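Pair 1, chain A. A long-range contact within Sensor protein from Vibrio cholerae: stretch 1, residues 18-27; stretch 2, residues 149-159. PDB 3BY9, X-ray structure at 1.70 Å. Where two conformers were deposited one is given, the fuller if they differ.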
# COMPACT_ATOMS: atom_id res chain seq x y z
N ARG A 18 12.00 5.39 14.55
CA ARG A 18 11.97 3.93 14.73
C ARG A 18 10.93 3.25 13.81
O ARG A 18 11.21 2.22 13.18
CB ARG A 18 11.64 3.57 16.18
CG ARG A 18 12.74 3.85 17.20
CD ARG A 18 12.43 3.19 18.57
NE ARG A 18 11.25 3.74 19.25
CZ ARG A 18 11.29 4.81 20.04
NH1 ARG A 18 12.44 5.44 20.24
NH2 ARG A 18 10.19 5.26 20.63
N PHE A 19 9.75 3.83 13.71
CA PHE A 19 8.74 3.21 12.86
C PHE A 19 9.07 3.35 11.38
O PHE A 19 8.83 2.42 10.60
CB PHE A 19 7.35 3.79 13.18
CG PHE A 19 6.22 2.92 12.68
CD1 PHE A 19 6.17 1.56 12.98
CD2 PHE A 19 5.18 3.47 11.93
CE1 PHE A 19 5.09 0.76 12.53
CE2 PHE A 19 4.11 2.68 11.49
CZ PHE A 19 4.07 1.33 11.79
N SER A 20 9.54 4.53 10.97
CA SER A 20 9.88 4.73 9.56
C SER A 20 10.95 3.70 9.20
O SER A 20 10.93 3.09 8.12
CB SER A 20 10.42 6.15 9.33
OG SER A 20 11.11 6.20 8.09
N SER A 21 11.90 3.51 10.12
CA SER A 21 12.96 2.54 9.90
C SER A 21 12.39 1.14 9.69
O SER A 21 12.82 0.42 8.77
CB SER A 21 13.94 2.53 11.08
OG SER A 21 14.79 3.67 11.05
N HIS A 22 11.44 0.75 10.55
CA HIS A 22 10.79 -0.54 10.47
C HIS A 22 10.10 -0.70 9.12
O HIS A 22 10.12 -1.78 8.49
CB HIS A 22 9.76 -0.68 11.60
CG HIS A 22 8.93 -1.92 11.50
ND1 HIS A 22 9.45 -3.19 11.65
CD2 HIS A 22 7.61 -2.08 11.24
CE1 HIS A 22 8.49 -4.08 11.48
NE2 HIS A 22 7.36 -3.44 11.24
N ILE A 23 9.41 0.36 8.71
CA ILE A 23 8.72 0.31 7.42
C ILE A 23 9.70 0.07 6.27
O ILE A 23 9.47 -0.80 5.42
CB ILE A 23 7.91 1.62 7.17
CG1 ILE A 23 6.72 1.67 8.13
CG2 ILE A 23 7.43 1.69 5.68
CD1 ILE A 23 6.04 3.07 8.18
N VAL A 24 10.76 0.86 6.22
CA VAL A 24 11.76 0.75 5.15
C VAL A 24 12.39 -0.64 5.16
O VAL A 24 12.54 -1.26 4.08
CB VAL A 24 12.85 1.85 5.31
CG1 VAL A 24 14.03 1.63 4.33
CG2 VAL A 24 12.23 3.20 5.06
N ALA A 25 12.72 -1.16 6.34
CA ALA A 25 13.38 -2.48 6.43
C ALA A 25 12.45 -3.58 5.96
O ALA A 25 12.89 -4.58 5.36
CB ALA A 25 13.85 -2.81 7.88
N THR A 26 11.15 -3.40 6.24
CA THR A 26 10.15 -4.42 5.88
C THR A 26 9.91 -4.38 4.37
O THR A 26 9.96 -5.43 3.70
CB THR A 26 8.85 -4.12 6.63
OG1 THR A 26 9.12 -4.25 8.03
CG2 THR A 26 7.75 -5.08 6.26
N LEU A 27 9.73 -3.18 3.83
CA LEU A 27 9.50 -3.08 2.37
C LEU A 27 10.76 -3.55 1.57
O LEU A 27 10.64 -4.10 0.47
CB LEU A 27 9.19 -1.62 2.01
CG LEU A 27 7.84 -1.12 2.54
CD1 LEU A 27 7.76 0.41 2.28
CD2 LEU A 27 6.70 -1.85 1.87
N LYS A 149 2.80 -8.54 -4.35
CA LYS A 149 1.92 -7.83 -3.41
C LYS A 149 2.27 -8.32 -2.02
O LYS A 149 2.29 -9.51 -1.76
CB LYS A 149 0.46 -8.15 -3.71
CG LYS A 149 -0.52 -7.52 -2.73
CD LYS A 149 -1.95 -8.06 -3.00
CE LYS A 149 -2.95 -7.40 -1.99
NZ LYS A 149 -4.32 -8.00 -2.23
N MSE A 150 2.53 -7.34 -1.14
CA MSE A 150 2.92 -7.60 0.25
C MSE A 150 1.76 -7.27 1.17
O MSE A 150 1.14 -6.22 1.04
CB MSE A 150 4.14 -6.70 0.65
CG MSE A 150 4.70 -7.08 2.00
SE MSE A 150 5.81 -5.55 2.64
CE MSE A 150 4.33 -4.34 3.08
N ASP A 151 1.48 -8.17 2.13
CA ASP A 151 0.43 -7.97 3.13
C ASP A 151 1.01 -6.90 4.05
O ASP A 151 2.23 -6.82 4.22
CB ASP A 151 0.25 -9.30 3.89
CG ASP A 151 -0.79 -9.23 4.98
OD1 ASP A 151 -2.00 -9.18 4.64
OD2 ASP A 151 -0.38 -9.23 6.17
N LEU A 152 0.13 -6.12 4.67
CA LEU A 152 0.56 -5.02 5.56
C LEU A 152 0.70 -5.38 7.03
O LEU A 152 1.10 -4.52 7.83
CB LEU A 152 -0.44 -3.91 5.48
CG LEU A 152 -0.67 -3.46 4.05
CD1 LEU A 152 -1.67 -2.34 4.05
CD2 LEU A 152 0.64 -2.99 3.43
N SER A 153 0.37 -6.60 7.42
CA SER A 153 0.44 -6.96 8.85
C SER A 153 1.77 -6.76 9.53
O SER A 153 1.81 -6.26 10.65
CB SER A 153 0.02 -8.42 9.06
OG SER A 153 -1.31 -8.58 8.60
N ALA A 154 2.87 -7.15 8.89
CA ALA A 154 4.14 -7.00 9.59
C ALA A 154 4.45 -5.51 9.85
O ALA A 154 5.09 -5.18 10.85
CB ALA A 154 5.29 -7.68 8.79
N ILE A 155 3.99 -4.62 8.96
CA ILE A 155 4.22 -3.19 9.21
C ILE A 155 3.33 -2.75 10.38
O ILE A 155 3.82 -2.23 11.37
CB ILE A 155 3.87 -2.31 7.97
CG1 ILE A 155 4.95 -2.49 6.89
CG2 ILE A 155 3.81 -0.81 8.36
CD1 ILE A 155 4.71 -1.58 5.65
N GLU A 156 2.02 -2.96 10.28
CA GLU A 156 1.14 -2.53 11.36
C GLU A 156 1.48 -3.15 12.69
O GLU A 156 1.34 -2.51 13.74
CB GLU A 156 -0.33 -2.79 11.00
CG GLU A 156 -0.82 -1.86 9.90
CD GLU A 156 -2.30 -2.00 9.56
OE1 GLU A 156 -2.84 -3.14 9.59
OE2 GLU A 156 -2.95 -0.99 9.23
N GLN A 157 1.95 -4.40 12.68
CA GLN A 157 2.31 -5.09 13.92
C GLN A 157 3.56 -4.52 14.59
O GLN A 157 3.82 -4.80 15.77
CB GLN A 157 2.47 -6.59 13.65
CG GLN A 157 1.19 -7.43 13.86
CD GLN A 157 -0.08 -6.92 13.14
OE1 GLN A 157 -0.54 -5.80 13.38
NE2 GLN A 157 -0.65 -7.76 12.28
N GLY A 158 4.33 -3.74 13.83
CA GLY A 158 5.53 -3.11 14.36
C GLY A 158 5.22 -1.91 15.25
O GLY A 158 6.12 -1.35 15.89
N TRP A 159 3.97 -1.48 15.30
CA TRP A 159 3.62 -0.33 16.15
C TRP A 159 3.31 -0.94 17.51
O TRP A 159 2.27 -1.57 17.67
CB TRP A 159 2.37 0.38 15.66
CG TRP A 159 2.15 1.63 16.48
CD1 TRP A 159 1.30 1.79 17.53
CD2 TRP A 159 2.85 2.86 16.33
NE1 TRP A 159 1.42 3.06 18.06
CE2 TRP A 159 2.37 3.74 17.34
CE3 TRP A 159 3.83 3.30 15.46
CZ2 TRP A 159 2.83 5.02 17.49
CZ3 TRP A 159 4.31 4.60 15.61
CH2 TRP A 159 3.80 5.45 16.63

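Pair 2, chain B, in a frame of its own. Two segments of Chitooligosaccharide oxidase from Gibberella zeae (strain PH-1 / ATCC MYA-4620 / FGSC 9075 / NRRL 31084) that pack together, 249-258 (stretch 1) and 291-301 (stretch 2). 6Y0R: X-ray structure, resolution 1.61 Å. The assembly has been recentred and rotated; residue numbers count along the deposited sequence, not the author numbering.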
# COMPACT_ATOMS: atom_id res chain seq x y z
N GLN B 249 25.70 -8.81 -10.42
CA GLN B 249 26.19 -9.57 -9.26
C GLN B 249 25.90 -8.79 -7.98
O GLN B 249 25.62 -9.46 -7.00
CB GLN B 249 27.69 -9.83 -9.32
CG GLN B 249 28.16 -10.74 -8.20
CD GLN B 249 27.80 -12.18 -8.42
OE1 GLN B 249 28.05 -12.74 -9.49
NE2 GLN B 249 27.18 -12.78 -7.43
N GLY B 250 25.93 -7.46 -8.02
CA GLY B 250 25.56 -6.63 -6.86
C GLY B 250 24.10 -6.88 -6.46
O GLY B 250 23.81 -7.12 -5.27
N LEU B 251 23.17 -6.88 -7.42
CA LEU B 251 21.73 -7.15 -7.10
C LEU B 251 21.54 -8.58 -6.59
O LEU B 251 20.82 -8.80 -5.60
CB LEU B 251 20.88 -6.93 -8.35
CG LEU B 251 20.84 -5.50 -8.88
CD1 LEU B 251 20.24 -5.46 -10.28
CD2 LEU B 251 20.08 -4.60 -7.93
N TYR B 252 22.25 -9.52 -7.20
CA TYR B 252 22.15 -10.93 -6.77
C TYR B 252 22.69 -11.06 -5.35
O TYR B 252 22.08 -11.71 -4.52
CB TYR B 252 22.90 -11.84 -7.74
CG TYR B 252 22.75 -13.31 -7.40
CD1 TYR B 252 21.61 -14.00 -7.75
CD2 TYR B 252 23.74 -14.00 -6.74
CE1 TYR B 252 21.47 -15.34 -7.45
CE2 TYR B 252 23.61 -15.33 -6.39
CZ TYR B 252 22.48 -16.02 -6.80
OH TYR B 252 22.33 -17.34 -6.48
N ASP B 253 23.81 -10.41 -5.04
CA ASP B 253 24.42 -10.48 -3.70
C ASP B 253 23.51 -9.81 -2.68
O ASP B 253 23.34 -10.33 -1.58
CB ASP B 253 25.78 -9.82 -3.66
CG ASP B 253 26.85 -10.61 -4.39
OD1 ASP B 253 26.64 -11.84 -4.63
OD2 ASP B 253 27.87 -9.97 -4.72
N PHE B 254 22.86 -8.72 -3.08
CA PHE B 254 21.85 -8.05 -2.23
C PHE B 254 20.74 -9.03 -1.89
O PHE B 254 20.34 -9.21 -0.73
CB PHE B 254 21.32 -6.82 -2.98
CG PHE B 254 20.31 -5.97 -2.24
CD1 PHE B 254 20.67 -5.16 -1.19
CD2 PHE B 254 18.99 -5.98 -2.64
CE1 PHE B 254 19.73 -4.37 -0.54
CE2 PHE B 254 18.04 -5.18 -2.00
CZ PHE B 254 18.41 -4.40 -0.94
N GLN B 255 20.14 -9.64 -2.92
CA GLN B 255 19.08 -10.64 -2.72
C GLN B 255 19.54 -11.78 -1.79
O GLN B 255 18.78 -12.16 -0.89
CB GLN B 255 18.67 -11.17 -4.08
CG GLN B 255 17.84 -12.43 -3.98
CD GLN B 255 17.58 -13.06 -5.33
OE1 GLN B 255 18.34 -13.93 -5.80
NE2 GLN B 255 16.57 -12.58 -5.98
N GLU B 256 20.70 -12.37 -2.06
CA GLU B 256 21.18 -13.55 -1.28
C GLU B 256 21.41 -13.14 0.17
O GLU B 256 21.13 -13.97 1.07
CB GLU B 256 22.46 -14.11 -1.89
CG GLU B 256 22.21 -14.72 -3.26
CD GLU B 256 21.11 -15.76 -3.27
OE1 GLU B 256 20.06 -15.52 -3.88
OE2 GLU B 256 21.29 -16.82 -2.66
N PHE B 257 21.96 -11.94 0.43
CA PHE B 257 22.12 -11.42 1.80
C PHE B 257 20.74 -11.34 2.46
O PHE B 257 20.55 -11.73 3.60
CB PHE B 257 22.84 -10.08 1.80
CG PHE B 257 23.00 -9.47 3.17
CD1 PHE B 257 24.10 -9.80 3.97
CD2 PHE B 257 22.10 -8.55 3.64
CE1 PHE B 257 24.24 -9.24 5.22
CE2 PHE B 257 22.25 -7.98 4.89
CZ PHE B 257 23.33 -8.30 5.68
N GLY B 258 19.76 -10.84 1.72
CA GLY B 258 18.39 -10.66 2.24
C GLY B 258 17.79 -11.97 2.69
O GLY B 258 17.06 -11.95 3.71
N LYS B 291 27.89 -3.80 12.06
CA LYS B 291 28.35 -5.21 12.14
C LYS B 291 27.47 -6.12 11.29
O LYS B 291 28.00 -6.94 10.51
CB LYS B 291 28.41 -5.68 13.59
CG LYS B 291 29.52 -5.01 14.39
CD LYS B 291 29.48 -5.28 15.89
CE LYS B 291 30.21 -4.19 16.67
NZ LYS B 291 31.01 -4.75 17.77
N ALA B 292 26.16 -5.91 11.32
CA ALA B 292 25.18 -6.74 10.58
C ALA B 292 25.35 -6.59 9.07
O ALA B 292 25.10 -7.58 8.34
CB ALA B 292 23.78 -6.38 10.98
N LEU B 293 25.70 -5.39 8.59
CA LEU B 293 25.84 -5.16 7.13
C LEU B 293 27.22 -5.50 6.59
O LEU B 293 27.39 -5.53 5.37
CB LEU B 293 25.53 -3.69 6.83
CG LEU B 293 24.07 -3.32 6.81
CD1 LEU B 293 23.94 -1.84 6.44
CD2 LEU B 293 23.28 -4.19 5.86
N GLN B 294 28.22 -5.71 7.44
CA GLN B 294 29.61 -5.87 6.97
C GLN B 294 29.70 -6.97 5.91
O GLN B 294 30.39 -6.77 4.93
CB GLN B 294 30.55 -6.06 8.17
CG GLN B 294 32.00 -5.71 7.86
CD GLN B 294 32.25 -4.41 7.13
OE1 GLN B 294 31.65 -3.37 7.40
NE2 GLN B 294 33.17 -4.45 6.18
N PRO B 295 29.02 -8.14 5.99
CA PRO B 295 29.10 -9.10 4.89
C PRO B 295 28.63 -8.58 3.53
O PRO B 295 29.17 -8.96 2.49
CB PRO B 295 28.21 -10.27 5.35
CG PRO B 295 28.19 -10.12 6.84
CD PRO B 295 28.22 -8.63 7.12
N LEU B 296 27.58 -7.77 3.53
CA LEU B 296 27.08 -7.18 2.26
C LEU B 296 28.08 -6.15 1.75
O LEU B 296 28.39 -6.15 0.56
CB LEU B 296 25.74 -6.50 2.52
CG LEU B 296 25.11 -5.95 1.25
CD1 LEU B 296 24.75 -7.09 0.34
CD2 LEU B 296 23.90 -5.10 1.63
N VAL B 297 28.59 -5.30 2.63
CA VAL B 297 29.66 -4.34 2.25
C VAL B 297 30.82 -5.11 1.60
O VAL B 297 31.31 -4.69 0.52
CB VAL B 297 30.08 -3.54 3.48
CG1 VAL B 297 31.35 -2.76 3.25
CG2 VAL B 297 28.93 -2.70 3.99
N GLN B 298 31.23 -6.22 2.20
CA GLN B 298 32.36 -7.04 1.67
C GLN B 298 31.97 -7.67 0.32
O GLN B 298 32.84 -7.81 -0.54
CB GLN B 298 32.81 -8.07 2.70
CG GLN B 298 33.64 -7.45 3.82
CD GLN B 298 34.85 -8.28 4.19
OE1 GLN B 298 35.35 -9.07 3.40
NE2 GLN B 298 35.30 -8.15 5.43
N LYS B 299 30.71 -8.03 0.09
CA LYS B 299 30.31 -8.54 -1.22
C LYS B 299 30.54 -7.47 -2.30
O LYS B 299 30.93 -7.79 -3.42
CB LYS B 299 28.84 -9.00 -1.20
CG LYS B 299 28.57 -10.30 -0.45
CD LYS B 299 29.24 -11.45 -1.15
CE LYS B 299 29.08 -12.77 -0.44
NZ LYS B 299 29.44 -13.88 -1.36
N PHE B 300 30.16 -6.22 -2.02
CA PHE B 300 30.16 -5.14 -3.03
C PHE B 300 31.57 -4.61 -3.31
O PHE B 300 31.94 -4.52 -4.50
CB PHE B 300 29.25 -4.01 -2.55
CG PHE B 300 27.77 -4.31 -2.45
CD1 PHE B 300 27.18 -5.39 -3.10
CD2 PHE B 300 26.98 -3.43 -1.75
CE1 PHE B 300 25.80 -5.58 -3.00
CE2 PHE B 300 25.61 -3.63 -1.65
CZ PHE B 300 25.03 -4.68 -2.31
N GLY B 301 32.29 -4.20 -2.27
CA GLY B 301 33.59 -3.52 -2.41
C GLY B 301 33.44 -2.03 -2.65
O GLY B 301 32.57 -1.60 -3.48
O HOH W 1 29.00 -7.86 -5.91
O HOH W 2 28.66 -13.74 -4.58

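What backbone arrangement do the two contacts share? In each, a helix in stretch 1 runs nearly antiparallel to a helical turn in stretch 2, with angles of 164° in pair 1 and 162° in pair 2 and closest axis approaches of 9.7 and 9.9 Å. The central 14 residues superpose with an RMSD of 0.5 Å. What precedes the matched turn differs. Pair 1 arrives from a strand through D151(A), whose OD2 accepts from S153(A) N at 3.0 Å and caps the new helix; in pair 2 the matching residue, A292(B), already lies within a helix, one that kinks around P295(B), whose ring nitrogen has no hydrogen to donate.

Which matched side chains lie in the same place at the centre of both contacts? I155(A) matches L296(B), their side-chain centres 0.6 Å apart, and both branched aliphatic groups occupy the middle of the contact. L152(A) and L293(B) coincide just as closely. I155(A) is a knob among F19(A), I23(A), T26(A) and L27(A); its CG2 lies 3.8 Å from I23(A) CG1, and its CG1 lies 3.9 Å from T26(A) CG2. L296(B) meets a phenylalanine at the position of I23(A), with F254(B) CD1 4.3 Å from L296(B) CD2. Its CD1 also lies 3.8 Å from F257(B) CB.

How is the space around T26(A) and its match F257(B) filled? T26(A) is small, and its OG1 donates to H22(A) O at 2.7 Å within its own helix, leaving the methyl to face stretch 2. T26(A) CG2 is 4.1 Å from M150(A) SE, the selenium of a selenomethionine, while L27(A) CD2 comes within 3.6 Å of M150(A) CE. In pair 2 the knob comes from the other helix: F257(B) sits among A292(B), L293(B), P295(B) and L296(B). L296(B) CB lies over one face of its ring, 4.0 Å from the centroid of F257(B) in a CH-pi contact, and at the ring edge F257(B) CZ approaches A292(B) O to 3.3 Å. L27(A) matches G258(B), which makes no contact with stretch 2.

How do the pairs handle the polar position and the aromatic end? H22(A) NE2 donates to A154(A) O at 2.9 Å, a direct bond across the stretches. The imidazole needs the room left by G158(A), since an ideal CB there would come 2.3 Å from H22(A) NE2. The matched positions in pair 2, D253(B) and K299(B), are joined through water instead: water 1 donates to D253(B) OD2 (2.7 Å) and K299(B) O (3.2 Å), and water 2 donates to D253(B) OD1 (2.8 Å) while accepting a weak bond from K299(B) NZ (3.3 Å). Nearby, the edge of W159(A) meets the face of F19(A), with W159(A) CE3 3.7 Å from F19(A) CG. Pair 2 has glycine in place of that phenylalanine, and the F300(B) ring reaches the backbone, its CE1 lying 3.4 Å from G250(B) O.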